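Local coordinates for protein MNMC2 (Aquifex aeolicus, PDB 3VYW) that transfers a methyl group from S-adenosylmethionine to a modified wobble uridine of tRNA, working without the oxidase domain that is usually fused to such enzymes, at residues V103-G108 and I129-K134; V190-F195 and G220-Y225; D174-I179 and E286-E291. One frame throughout, in Å; residues are numbered along the deposited sequence.

Contact 1 of 3, residues V103-G108 and I129-K134; sequences VGFGLG and IISFEK. With SAM (S-adenosylmethionine), chain E.
The glycine-rich loop that follows strand 97-103 and receives the methionine part of S-adenosylmethionine, within residues 103-108, is tied here to the C-terminal end of strand 126-133. Phe132 O is the backbone link: it accepts from Phe105 N at 3.1 Å, with the donor 31° out of the carbonyl plane, and weakly from Gly104 N. Gly104 CA lies 3.2 Å from Phe132 O, so a CA-H...O contact also reaches this carbonyl. Glu133 then turns back over the loop. Its CG is anti to the backbone N (chi1 -175°) and the chain bends at chi2, which brings the carboxylate between loop and ribose. Gly106 N points almost straight at Glu133 OE2 (3.2 Å, 170°), although the place of that oxygen is less certain. Glu133 OE1 accepts from SAM O2' at 2.8 Å and also from Glu135 N.

This is the cofactor site of a Rossmann-fold methyltransferase, with a glycine-rich loop after one parallel strand and an acidic residue at the end of the next holding the ribose. Gly104 O takes SAM N at 2.8 Å, and Leu107 N gives its hydrogen to SAM O at 3.0 Å. A side chain at Gly104 or Gly106 would run into the cofactor. On the side of the loop facing strand 126-133, Phe105 CB packs 3.8 Å from Glu133 CB, while Ser131 OG stands 3.5 Å from Phe105 CB, at the edge of the ring; that hydroxyl is hydrogen-bonded to Asp102. One face of the Phe105 ring meets Gly108 CA, and Val170 and Leu111 also touch this side chain.

Contact 2 of 3, residues V190-F195 and G220-Y225; sequences VFHDAF and GYWVSY. With SAM (S-adenosylmethionine), chain E.
Nearest the cofactor, Asp193 OD2 accepts from SAM N at 3.0 Å, and one face of the Phe195 ring lies against the sulfonium region, with CE1 3.3 Å from SAM C5'. Asp193 OD1 meets the edge of Tyr225, 3.3 Å from CE2, with carboxylate and ring planes 70° apart. Tyr225 in turn holds the loop through its hydroxyl, which donates to Ala194 O at 2.8 Å from 26° above the carbonyl plane. One step back, Ser224 OG donates to His192 O at 3.1 Å, nearly along the C=O axis.

Behind these bonds runs regular parallel pairing: Val190 N to Tyr221 O, Val223 N to Val190 O, and His192 N to Val223 O, the last at 2.9 Å. On one face of the sheet, Trp222 CZ2 sits 3.5 Å from His192 CG, over the imidazole, whose NE2 is bonded to Leu203 O; on the other, Val223 CG2 touches the edge of the Phe191 ring.

The pair lies mid-sheet in the Rossmann-type fold, between strands 97-103 and 253-258, with helix 206-213 packed on the Val190, His192 and Trp222 face and helix 74-86 on that of Phe191 and Val223.

Contact 3 of 3, residues D174-I179 and E286-E291; sequences DARKRI and EKLDKE. With SAM (S-adenosylmethionine), chain E.
Residues 175-178 form a short helix with Asp174 at its N-cap, whereas 286-291 is an irregular connection that leads to helix 292-303, with Glu291 at the N-cap of that helix. The two backbones come nearest at Arg176 and Leu288, whose CA atoms are 6.3 Å apart.

Asp174 OD1 caps its helix by accepting from Arg176 N at 3.1 Å, a donor 49° above the carboxylate plane, and the same OD1 takes the adenine amino group, SAM N6, at 3.0 Å. Ala175 N donates to SAM N1 at 3.0 Å, so the helix start reads both polar positions on this edge of the base.

The Arg176 chain, bent at chi3, lays its guanidinium between the two segments. In the plane of that group, NH2 forms a salt bridge with the syn lone pair of Asp174 OD2 at 2.8 Å, and NH1 donates to a lone pair of Lys290 O at 2.8 Å, with an N-H...O angle of 165°. Leu288 O lies over one guanidinium face, and Leu288 CD2 packs 4.2 Å from Arg176 CG. Asp285 gives NH1 a further salt bridge.

An alanine in place of Arg176 would lose the guanidinium and would probably leave the Asp174 carboxylate less firmly oriented toward the adenine and the 286-291 connection less securely held.

Arg176 thus acts as a second-shell residue: its positive charge, set between Asp174 and Asp285, would probably help to keep the carboxylate that accepts from N6 in its ionised form.

Overall arrangement
Contacts 1 and 2 are buried and belong to one mixed sheet. They meet where Val103 sits beside strand 187-192, with Val103 N 2.9 Å from Phe191 O and Val103 O 3.1 Å from Asp193 N, both probable hydrogen bonds. Contact 3 lies at the surface, where a helix start meets a C-terminal connection; it touches contact 1 through Phe132, which packs on Ala175 and Ile179, but stays about 8 Å from contact 2 at the nearest atoms. Contacts 1 and 2 share the cofactor's amino group, contact 1 also holds the ribose, and contact 3 bonds the adenine edge. Backbone pairing and apolar packing dominate contact 2, main-chain and carboxylate bonds contact 1, and charge pairing contact 3.

Contact 1 of 3, residues V103-G108 and I129-K134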
loop_
_atom_site.group_PDB
_atom_site.type_symbol
_atom_site.label_atom_id
_atom_site.label_comp_id
_atom_site.label_asym_id
_atom_site.label_seq_id
_atom_site.Cartn_x
_atom_site.Cartn_y
_atom_site.Cartn_z
ATOM N N VAL A 103 -0.946 -0.105 -6.463
ATOM C CA VAL A 103 -0.658 1.076 -5.692
ATOM C C VAL A 103 0.795 1.095 -5.266
ATOM O O VAL A 103 1.164 0.449 -4.351
ATOM C CB VAL A 103 -1.531 1.090 -4.444
ATOM C CG1 VAL A 103 -1.107 2.159 -3.510
ATOM C CG2 VAL A 103 -2.973 1.257 -4.775
ATOM N N GLY A 104 1.611 1.848 -5.973
ATOM C CA GLY A 104 3.036 1.916 -5.753
ATOM C C GLY A 104 3.831 1.006 -6.640
ATOM O O GLY A 104 4.012 -0.121 -6.337
ATOM N N PHE A 105 4.336 1.505 -7.738
ATOM C CA PHE A 105 5.025 0.643 -8.650
ATOM C C PHE A 105 6.247 0.011 -8.037
ATOM O O PHE A 105 6.516 -1.133 -8.250
ATOM C CB PHE A 105 5.420 1.382 -9.902
ATOM C CG PHE A 105 6.178 0.546 -10.842
ATOM C CD1 PHE A 105 5.539 -0.332 -11.637
ATOM C CD2 PHE A 105 7.527 0.591 -10.866
ATOM C CE1 PHE A 105 6.225 -1.129 -12.478
ATOM C CE2 PHE A 105 8.224 -0.204 -11.703
ATOM C CZ PHE A 105 7.569 -1.059 -12.516
ATOM N N GLY A 106 6.986 0.783 -7.274
ATOM C CA GLY A 106 8.170 0.311 -6.615
ATOM C C GLY A 106 9.236 -0.196 -7.537
ATOM O O GLY A 106 9.640 0.481 -8.414
ATOM N N LEU A 107 9.723 -1.388 -7.307
ATOM C CA LEU A 107 10.682 -1.979 -8.192
ATOM C C LEU A 107 10.010 -2.853 -9.196
ATOM O O LEU A 107 10.639 -3.417 -10.025
ATOM C CB LEU A 107 11.699 -2.759 -7.421
ATOM C CG LEU A 107 12.093 -2.138 -6.117
ATOM C CD1 LEU A 107 13.015 -3.082 -5.420
ATOM C CD2 LEU A 107 12.809 -0.854 -6.379
ATOM N N GLY A 108 8.706 -2.922 -9.115
ATOM C CA GLY A 108 7.929 -3.696 -10.031
ATOM C C GLY A 108 7.804 -5.155 -9.731
ATOM O O GLY A 108 7.417 -5.890 -10.567
ATOM N N ILE A 129 -2.765 -3.456 -16.447
ATOM C CA ILE A 129 -2.214 -2.886 -15.252
ATOM C C ILE A 129 -2.166 -1.377 -15.274
ATOM O O ILE A 129 -1.661 -0.790 -16.176
ATOM C CB ILE A 129 -0.788 -3.373 -15.026
ATOM C CG1 ILE A 129 -0.764 -4.873 -14.975
ATOM C CG2 ILE A 129 -0.235 -2.826 -13.745
ATOM C CD1 ILE A 129 0.615 -5.432 -15.094
ATOM N N ILE A 130 -2.686 -0.770 -14.224
ATOM C CA ILE A 130 -2.484 0.624 -13.929
ATOM C C ILE A 130 -1.763 0.773 -12.615
ATOM O O ILE A 130 -2.171 0.269 -11.621
ATOM C CB ILE A 130 -3.812 1.344 -13.829
ATOM C CG1 ILE A 130 -4.528 1.251 -15.154
ATOM C CG2 ILE A 130 -3.601 2.773 -13.414
ATOM C CD1 ILE A 130 -5.824 1.990 -15.199
ATOM N N SER A 131 -0.680 1.510 -12.628
ATOM C CA SER A 131 0.112 1.684 -11.445
ATOM C C SER A 131 0.353 3.123 -11.120
ATOM O O SER A 131 0.165 3.959 -11.927
ATOM C CB SER A 131 1.411 0.964 -11.580
ATOM O OG SER A 131 1.999 0.914 -10.331
ATOM N N PHE A 132 0.717 3.407 -9.895
ATOM C CA PHE A 132 0.867 4.753 -9.428
ATOM C C PHE A 132 2.234 4.849 -8.861
ATOM O O PHE A 132 2.635 4.016 -8.145
ATOM C CB PHE A 132 -0.157 5.031 -8.339
ATOM C CG PHE A 132 -1.568 5.018 -8.822
ATOM C CD1 PHE A 132 -2.372 3.937 -8.609
ATOM C CD2 PHE A 132 -2.075 6.081 -9.501
ATOM C CE1 PHE A 132 -3.656 3.918 -9.079
ATOM C CE2 PHE A 132 -3.358 6.072 -9.960
ATOM C CZ PHE A 132 -4.148 4.989 -9.755
ATOM N N GLU A 133 3.000 5.831 -9.241
ATOM C CA GLU A 133 4.314 5.963 -8.684
ATOM C C GLU A 133 4.727 7.398 -8.683
ATOM O O GLU A 133 4.851 7.968 -9.711
ATOM C CB GLU A 133 5.281 5.149 -9.518
ATOM C CG GLU A 133 6.693 5.072 -9.009
ATOM C CD GLU A 133 6.828 4.949 -7.516
ATOM O OE1 GLU A 133 7.357 5.842 -6.897
ATOM O OE2 GLU A 133 6.465 3.939 -6.960
ATOM N N LYS A 134 4.879 7.988 -7.521
ATOM C CA LYS A 134 5.429 9.319 -7.389
ATOM C C LYS A 134 6.905 9.505 -7.624
ATOM O O LYS A 134 7.318 10.569 -7.986
ATOM C CB LYS A 134 4.965 10.013 -6.128
ATOM C CG LYS A 134 5.778 9.790 -4.883
ATOM C CD LYS A 134 5.018 10.364 -3.725
ATOM C CE LYS A 134 5.910 10.809 -2.614
ATOM N NZ LYS A 134 5.207 11.857 -1.871
HETATM N N SAM E . 5.212 -2.320 -4.994
HETATM C CA SAM E . 6.616 -2.156 -5.059
HETATM C C SAM E . 7.109 -3.451 -5.576
HETATM O O SAM E . 8.244 -3.623 -5.945
HETATM O OXT SAM E . 6.325 -4.348 -5.670
HETATM C CB SAM E . 7.027 -1.709 -3.673
HETATM C CG SAM E . 6.692 -0.217 -3.570
HETATM S SD SAM E . 7.010 0.542 -2.148
HETATM C CE SAM E . 6.409 -0.361 -0.934
HETATM C "C5'" SAM E . 6.226 2.000 -2.053
HETATM C "C4'" SAM E . 6.115 2.810 -3.352
HETATM O "O4'" SAM E . 5.044 3.727 -3.246
HETATM C "C3'" SAM E . 7.323 3.668 -3.662
HETATM O "O3'" SAM E . 7.610 3.605 -5.042
HETATM C "C2'" SAM E . 6.873 5.067 -3.343
HETATM O "O2'" SAM E . 7.550 5.998 -4.140
HETATM C "C1'" SAM E . 5.424 5.011 -3.693
HETATM N N9 SAM E . 4.601 6.098 -3.117
HETATM C C8 SAM E . 4.583 6.532 -1.879
HETATM N N7 SAM E . 3.712 7.507 -1.709
HETATM C C5 SAM E . 3.144 7.725 -2.857
HETATM C C6 SAM E . 2.124 8.627 -3.372
HETATM N N6 SAM E . 1.522 9.523 -2.610
HETATM N N1 SAM E . 1.813 8.535 -4.633
HETATM C C2 SAM E . 2.374 7.663 -5.417
HETATM N N3 SAM E . 3.297 6.840 -5.021
HETATM C C4 SAM E . 3.731 6.809 -3.778
#

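Contact 2 of 3, residues V190-F195 and G220-Y225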
loop_
_atom_site.group_PDB
_atom_site.type_symbol
_atom_site.label_atom_id
_atom_site.label_comp_id
_atom_site.label_asym_id
_atom_site.label_seq_id
_atom_site.Cartn_x
_atom_site.Cartn_y
_atom_site.Cartn_z
ATOM N N VAL A 190 -6.446 -5.340 -6.495
ATOM C CA VAL A 190 -5.730 -4.144 -6.161
ATOM C C VAL A 190 -4.575 -4.562 -5.317
ATOM O O VAL A 190 -4.763 -5.159 -4.324
ATOM C CB VAL A 190 -6.558 -3.223 -5.303
ATOM C CG1 VAL A 190 -5.769 -1.991 -4.931
ATOM C CG2 VAL A 190 -7.849 -2.889 -5.985
ATOM N N PHE A 191 -3.371 -4.258 -5.736
ATOM C CA PHE A 191 -2.225 -4.579 -4.942
ATOM C C PHE A 191 -1.864 -3.322 -4.234
ATOM O O PHE A 191 -1.335 -2.449 -4.817
ATOM C CB PHE A 191 -1.059 -4.940 -5.830
ATOM C CG PHE A 191 -1.169 -6.261 -6.485
ATOM C CD1 PHE A 191 -0.410 -6.535 -7.587
ATOM C CD2 PHE A 191 -2.011 -7.218 -6.019
ATOM C CE1 PHE A 191 -0.498 -7.734 -8.206
ATOM C CE2 PHE A 191 -2.093 -8.423 -6.625
ATOM C CZ PHE A 191 -1.342 -8.681 -7.721
ATOM N N HIS A 192 -2.159 -3.227 -2.967
ATOM C CA HIS A 192 -1.963 -2.002 -2.302
ATOM C C HIS A 192 -0.714 -2.019 -1.534
ATOM O O HIS A 192 -0.688 -2.433 -0.416
ATOM C CB HIS A 192 -3.127 -1.811 -1.383
ATOM C CG HIS A 192 -3.323 -0.411 -0.950
ATOM N ND1 HIS A 192 -4.363 0.277 -1.279
ATOM C CD2 HIS A 192 -2.553 0.402 -0.194
ATOM C CE1 HIS A 192 -4.276 1.477 -0.776
ATOM N NE2 HIS A 192 -3.202 1.620 -0.085
ATOM N N ASP A 193 0.341 -1.514 -2.121
ATOM C CA ASP A 193 1.650 -1.695 -1.570
ATOM C C ASP A 193 2.384 -0.408 -1.402
ATOM O O ASP A 193 3.296 -0.123 -2.109
ATOM C CB ASP A 193 2.445 -2.587 -2.480
ATOM C CG ASP A 193 3.597 -3.194 -1.807
ATOM O OD1 ASP A 193 3.656 -3.146 -0.599
ATOM O OD2 ASP A 193 4.458 -3.716 -2.479
ATOM N N ALA A 194 1.943 0.372 -0.448
ATOM C CA ALA A 194 2.605 1.561 -0.044
ATOM C C ALA A 194 3.521 1.242 1.102
ATOM O O ALA A 194 3.549 0.150 1.580
ATOM C CB ALA A 194 1.604 2.601 0.341
ATOM N N PHE A 195 4.281 2.214 1.528
ATOM C CA PHE A 195 5.085 2.094 2.708
ATOM C C PHE A 195 4.107 2.180 3.837
ATOM O O PHE A 195 2.995 2.514 3.646
ATOM C CB PHE A 195 6.155 3.174 2.790
ATOM C CG PHE A 195 7.270 2.984 1.839
ATOM C CD1 PHE A 195 7.381 3.772 0.750
ATOM C CD2 PHE A 195 8.177 2.010 2.029
ATOM C CE1 PHE A 195 8.378 3.591 -0.139
ATOM C CE2 PHE A 195 9.181 1.815 1.145
ATOM C CZ PHE A 195 9.285 2.610 0.058
ATOM N N GLY A 220 -13.707 -8.542 -6.936
ATOM C CA GLY A 220 -12.299 -8.332 -6.819
ATOM C C GLY A 220 -11.830 -8.277 -5.393
ATOM O O GLY A 220 -12.581 -7.991 -4.500
ATOM N N TYR A 221 -10.544 -8.501 -5.233
ATOM C CA TYR A 221 -9.845 -8.556 -3.972
ATOM C C TYR A 221 -8.814 -7.441 -3.799
ATOM O O TYR A 221 -8.095 -7.117 -4.689
ATOM C CB TYR A 221 -9.147 -9.902 -3.854
ATOM C CG TYR A 221 -10.077 -11.028 -3.577
ATOM C CD1 TYR A 221 -10.582 -11.794 -4.588
ATOM C CD2 TYR A 221 -10.471 -11.316 -2.304
ATOM C CE1 TYR A 221 -11.440 -12.817 -4.333
ATOM C CE2 TYR A 221 -11.324 -12.339 -2.045
ATOM C CZ TYR A 221 -11.806 -13.087 -3.065
ATOM O OH TYR A 221 -12.658 -14.100 -2.785
ATOM N N TRP A 222 -8.763 -6.881 -2.611
ATOM C CA TRP A 222 -7.801 -5.887 -2.267
ATOM C C TRP A 222 -6.819 -6.496 -1.332
ATOM O O TRP A 222 -7.199 -7.058 -0.359
ATOM C CB TRP A 222 -8.526 -4.759 -1.601
ATOM C CG TRP A 222 -7.702 -3.632 -1.065
ATOM C CD1 TRP A 222 -7.546 -2.406 -1.608
ATOM C CD2 TRP A 222 -6.983 -3.562 0.195
ATOM N NE1 TRP A 222 -6.785 -1.629 -0.830
ATOM C CE2 TRP A 222 -6.403 -2.261 0.249
ATOM C CE3 TRP A 222 -6.739 -4.432 1.214
ATOM C CZ2 TRP A 222 -5.630 -1.850 1.299
ATOM C CZ3 TRP A 222 -5.940 -4.017 2.252
ATOM C CH2 TRP A 222 -5.407 -2.756 2.293
ATOM N N VAL A 223 -5.545 -6.411 -1.638
ATOM C CA VAL A 223 -4.540 -7.068 -0.845
ATOM C C VAL A 223 -3.401 -6.180 -0.373
ATOM O O VAL A 223 -2.955 -5.315 -1.066
ATOM C CB VAL A 223 -3.967 -8.295 -1.556
ATOM C CG1 VAL A 223 -5.021 -9.324 -1.754
ATOM C CG2 VAL A 223 -3.355 -7.933 -2.871
ATOM N N SER A 224 -2.951 -6.410 0.837
ATOM C CA SER A 224 -1.799 -5.739 1.334
ATOM C C SER A 224 -1.095 -6.583 2.352
ATOM O O SER A 224 -1.677 -7.422 2.957
ATOM C CB SER A 224 -2.191 -4.403 1.925
ATOM O OG SER A 224 -1.083 -3.740 2.411
ATOM N N TYR A 225 0.181 -6.340 2.529
ATOM C CA TYR A 225 0.959 -6.908 3.592
ATOM C C TYR A 225 0.525 -6.401 4.948
ATOM O O TYR A 225 0.751 -7.020 5.928
ATOM C CB TYR A 225 2.433 -6.639 3.369
ATOM C CG TYR A 225 2.749 -5.212 3.520
ATOM C CD1 TYR A 225 3.032 -4.682 4.730
ATOM C CD2 TYR A 225 2.691 -4.381 2.458
ATOM C CE1 TYR A 225 3.278 -3.369 4.874
ATOM C CE2 TYR A 225 2.932 -3.066 2.595
ATOM C CZ TYR A 225 3.231 -2.573 3.811
ATOM O OH TYR A 225 3.470 -1.264 3.951
HETATM N N SAM E . 5.212 -2.320 -4.994
HETATM C CA SAM E . 6.616 -2.156 -5.059
HETATM C C SAM E . 7.109 -3.451 -5.576
HETATM O O SAM E . 8.244 -3.623 -5.945
HETATM O OXT SAM E . 6.325 -4.348 -5.670
HETATM C CB SAM E . 7.027 -1.709 -3.673
HETATM C CG SAM E . 6.692 -0.217 -3.570
HETATM S SD SAM E . 7.010 0.542 -2.148
HETATM C CE SAM E . 6.409 -0.361 -0.934
HETATM C "C5'" SAM E . 6.226 2.000 -2.053
HETATM C "C4'" SAM E . 6.115 2.810 -3.352
HETATM O "O4'" SAM E . 5.044 3.727 -3.246
HETATM C "C3'" SAM E . 7.323 3.668 -3.662
HETATM O "O3'" SAM E . 7.610 3.605 -5.042
HETATM C "C2'" SAM E . 6.873 5.067 -3.343
HETATM O "O2'" SAM E . 7.550 5.998 -4.140
HETATM C "C1'" SAM E . 5.424 5.011 -3.693
HETATM N N9 SAM E . 4.601 6.098 -3.117
HETATM C C8 SAM E . 4.583 6.532 -1.879
HETATM N N7 SAM E . 3.712 7.507 -1.709
HETATM C C5 SAM E . 3.144 7.725 -2.857
HETATM C C6 SAM E . 2.124 8.627 -3.372
HETATM N N6 SAM E . 1.522 9.523 -2.610
HETATM N N1 SAM E . 1.813 8.535 -4.633
HETATM C C2 SAM E . 2.374 7.663 -5.417
HETATM N N3 SAM E . 3.297 6.840 -5.021
HETATM C C4 SAM E . 3.731 6.809 -3.778
#

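Contact 3 of 3, residues D174-I179 and E286-E291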
loop_
_atom_site.group_PDB
_atom_site.type_symbol
_atom_site.label_atom_id
_atom_site.label_comp_id
_atom_site.label_asym_id
_atom_site.label_seq_id
_atom_site.Cartn_x
_atom_site.Cartn_y
_atom_site.Cartn_z
ATOM N N ASP A 174 1.635 11.869 -7.533
ATOM C CA ASP A 174 0.852 11.425 -6.394
ATOM C C ASP A 174 -0.366 10.674 -6.814
ATOM O O ASP A 174 -1.092 11.110 -7.643
ATOM C CB ASP A 174 0.362 12.670 -5.657
ATOM C CG ASP A 174 -0.013 12.411 -4.231
ATOM O OD1 ASP A 174 -0.442 11.324 -3.888
ATOM O OD2 ASP A 174 0.114 13.324 -3.436
ATOM N N ALA A 175 -0.595 9.545 -6.193
ATOM C CA ALA A 175 -1.721 8.715 -6.523
ATOM C C ALA A 175 -3.015 9.389 -6.251
ATOM O O ALA A 175 -3.962 9.153 -6.931
ATOM C CB ALA A 175 -1.639 7.404 -5.797
ATOM N N ARG A 176 -3.044 10.218 -5.235
ATOM C CA ARG A 176 -4.226 10.922 -4.867
ATOM C C ARG A 176 -4.669 11.822 -5.986
ATOM O O ARG A 176 -5.831 11.979 -6.218
ATOM C CB ARG A 176 -3.935 11.774 -3.660
ATOM C CG ARG A 176 -3.874 11.042 -2.354
ATOM C CD ARG A 176 -3.642 11.997 -1.216
ATOM N NE ARG A 176 -2.368 12.634 -1.355
ATOM C CZ ARG A 176 -1.905 13.593 -0.590
ATOM N NH1 ARG A 176 -2.583 14.032 0.419
ATOM N NH2 ARG A 176 -0.733 14.088 -0.827
ATOM N N LYS A 177 -3.742 12.497 -6.634
ATOM C CA LYS A 177 -4.078 13.214 -7.837
ATOM C C LYS A 177 -4.370 12.376 -9.045
ATOM O O LYS A 177 -5.360 12.554 -9.687
ATOM C CB LYS A 177 -2.964 14.147 -8.190
ATOM C CG LYS A 177 -3.200 15.541 -7.707
ATOM C CD LYS A 177 -1.903 16.278 -7.566
ATOM C CE LYS A 177 -1.975 16.998 -6.262
ATOM N NZ LYS A 177 -3.106 16.411 -5.498
ATOM N N ARG A 178 -3.476 11.469 -9.368
ATOM C CA ARG A 178 -3.601 10.686 -10.579
ATOM C C ARG A 178 -4.791 9.754 -10.635
ATOM O O ARG A 178 -5.217 9.388 -11.683
ATOM C CB ARG A 178 -2.333 9.928 -10.898
ATOM C CG ARG A 178 -1.096 10.763 -11.115
ATOM C CD ARG A 178 -1.311 11.993 -11.959
ATOM N NE ARG A 178 -1.594 11.696 -13.341
ATOM C CZ ARG A 178 -0.713 11.262 -14.208
ATOM N NH1 ARG A 178 0.531 11.085 -13.859
ATOM N NH2 ARG A 178 -1.071 11.019 -15.426
ATOM N N ILE A 179 -5.297 9.331 -9.501
ATOM C CA ILE A 179 -6.337 8.340 -9.502
ATOM C C ILE A 179 -7.638 8.783 -10.123
ATOM O O ILE A 179 -8.309 8.021 -10.752
ATOM C CB ILE A 179 -6.528 7.671 -8.150
ATOM C CG1 ILE A 179 -7.433 6.472 -8.317
ATOM C CG2 ILE A 179 -7.040 8.651 -7.129
ATOM C CD1 ILE A 179 -7.669 5.704 -7.064
ATOM N N GLU A 286 -9.612 14.611 3.839
ATOM C CA GLU A 286 -10.921 14.837 3.099
ATOM C C GLU A 286 -10.750 15.508 1.791
ATOM O O GLU A 286 -11.455 15.205 0.863
ATOM C CB GLU A 286 -11.837 15.671 3.954
ATOM C CG GLU A 286 -12.564 14.877 4.994
ATOM C CD GLU A 286 -12.584 15.555 6.335
ATOM O OE1 GLU A 286 -13.226 16.613 6.430
ATOM O OE2 GLU A 286 -11.969 15.032 7.295
ATOM N N LYS A 287 -9.833 16.440 1.698
ATOM C CA LYS A 287 -9.629 17.080 0.429
ATOM C C LYS A 287 -8.610 16.359 -0.416
ATOM O O LYS A 287 -8.501 16.611 -1.571
ATOM C CB LYS A 287 -9.258 18.539 0.615
ATOM C CG LYS A 287 -10.390 19.411 1.091
ATOM C CD LYS A 287 -11.644 19.082 0.326
ATOM C CE LYS A 287 -12.893 19.156 1.183
ATOM N NZ LYS A 287 -13.879 18.093 0.856
ATOM N N LEU A 288 -7.862 15.460 0.174
ATOM C CA LEU A 288 -6.891 14.709 -0.556
ATOM C C LEU A 288 -5.701 15.563 -0.918
ATOM O O LEU A 288 -4.941 15.233 -1.762
ATOM C CB LEU A 288 -7.525 14.086 -1.787
ATOM C CG LEU A 288 -8.490 12.923 -1.563
ATOM C CD1 LEU A 288 -9.502 12.784 -2.652
ATOM C CD2 LEU A 288 -7.861 11.577 -1.253
ATOM N N ASP A 289 -5.558 16.687 -0.270
ATOM C CA ASP A 289 -4.471 17.560 -0.552
ATOM C C ASP A 289 -3.558 17.751 0.628
ATOM O O ASP A 289 -2.612 18.498 0.576
ATOM C CB ASP A 289 -5.029 18.896 -0.971
ATOM C CG ASP A 289 -5.788 19.555 0.115
ATOM O OD1 ASP A 289 -6.326 18.860 0.958
ATOM O OD2 ASP A 289 -5.848 20.778 0.143
ATOM N N LYS A 290 -3.874 17.082 1.705
ATOM C CA LYS A 290 -3.157 17.220 2.937
ATOM C C LYS A 290 -1.738 16.680 2.935
ATOM O O LYS A 290 -1.439 15.715 2.303
ATOM C CB LYS A 290 -3.952 16.531 3.997
ATOM C CG LYS A 290 -3.739 17.079 5.368
ATOM C CD LYS A 290 -4.883 16.673 6.250
ATOM C CE LYS A 290 -5.013 17.596 7.431
ATOM N NZ LYS A 290 -6.238 18.415 7.337
ATOM N N GLU A 291 -0.873 17.327 3.677
ATOM C CA GLU A 291 0.457 16.844 3.907
ATOM C C GLU A 291 0.425 15.595 4.709
ATOM O O GLU A 291 -0.350 15.450 5.592
ATOM C CB GLU A 291 1.268 17.869 4.661
ATOM C CG GLU A 291 1.575 19.120 3.903
ATOM C CD GLU A 291 2.981 19.569 4.141
ATOM O OE1 GLU A 291 3.884 18.930 3.609
ATOM O OE2 GLU A 291 3.203 20.536 4.873
HETATM N N SAM E . 5.212 -2.320 -4.994
HETATM C CA SAM E . 6.616 -2.156 -5.059
HETATM C C SAM E . 7.109 -3.451 -5.576
HETATM O O SAM E . 8.244 -3.623 -5.945
HETATM O OXT SAM E . 6.325 -4.348 -5.670
HETATM C CB SAM E . 7.027 -1.709 -3.673
HETATM C CG SAM E . 6.692 -0.217 -3.570
HETATM S SD SAM E . 7.010 0.542 -2.148
HETATM C CE SAM E . 6.409 -0.361 -0.934
HETATM C "C5'" SAM E . 6.226 2.000 -2.053
HETATM C "C4'" SAM E . 6.115 2.810 -3.352
HETATM O "O4'" SAM E . 5.044 3.727 -3.246
HETATM C "C3'" SAM E . 7.323 3.668 -3.662
HETATM O "O3'" SAM E . 7.610 3.605 -5.042
HETATM C "C2'" SAM E . 6.873 5.067 -3.343
HETATM O "O2'" SAM E . 7.550 5.998 -4.140
HETATM C "C1'" SAM E . 5.424 5.011 -3.693
HETATM N N9 SAM E . 4.601 6.098 -3.117
HETATM C C8 SAM E . 4.583 6.532 -1.879
HETATM N N7 SAM E . 3.712 7.507 -1.709
HETATM C C5 SAM E . 3.144 7.725 -2.857
HETATM C C6 SAM E . 2.124 8.627 -3.372
HETATM N N6 SAM E . 1.522 9.523 -2.610
HETATM N N1 SAM E . 1.813 8.535 -4.633
HETATM C C2 SAM E . 2.374 7.663 -5.417
HETATM N N3 SAM E . 3.297 6.840 -5.021
HETATM C C4 SAM E . 3.731 6.809 -3.778
#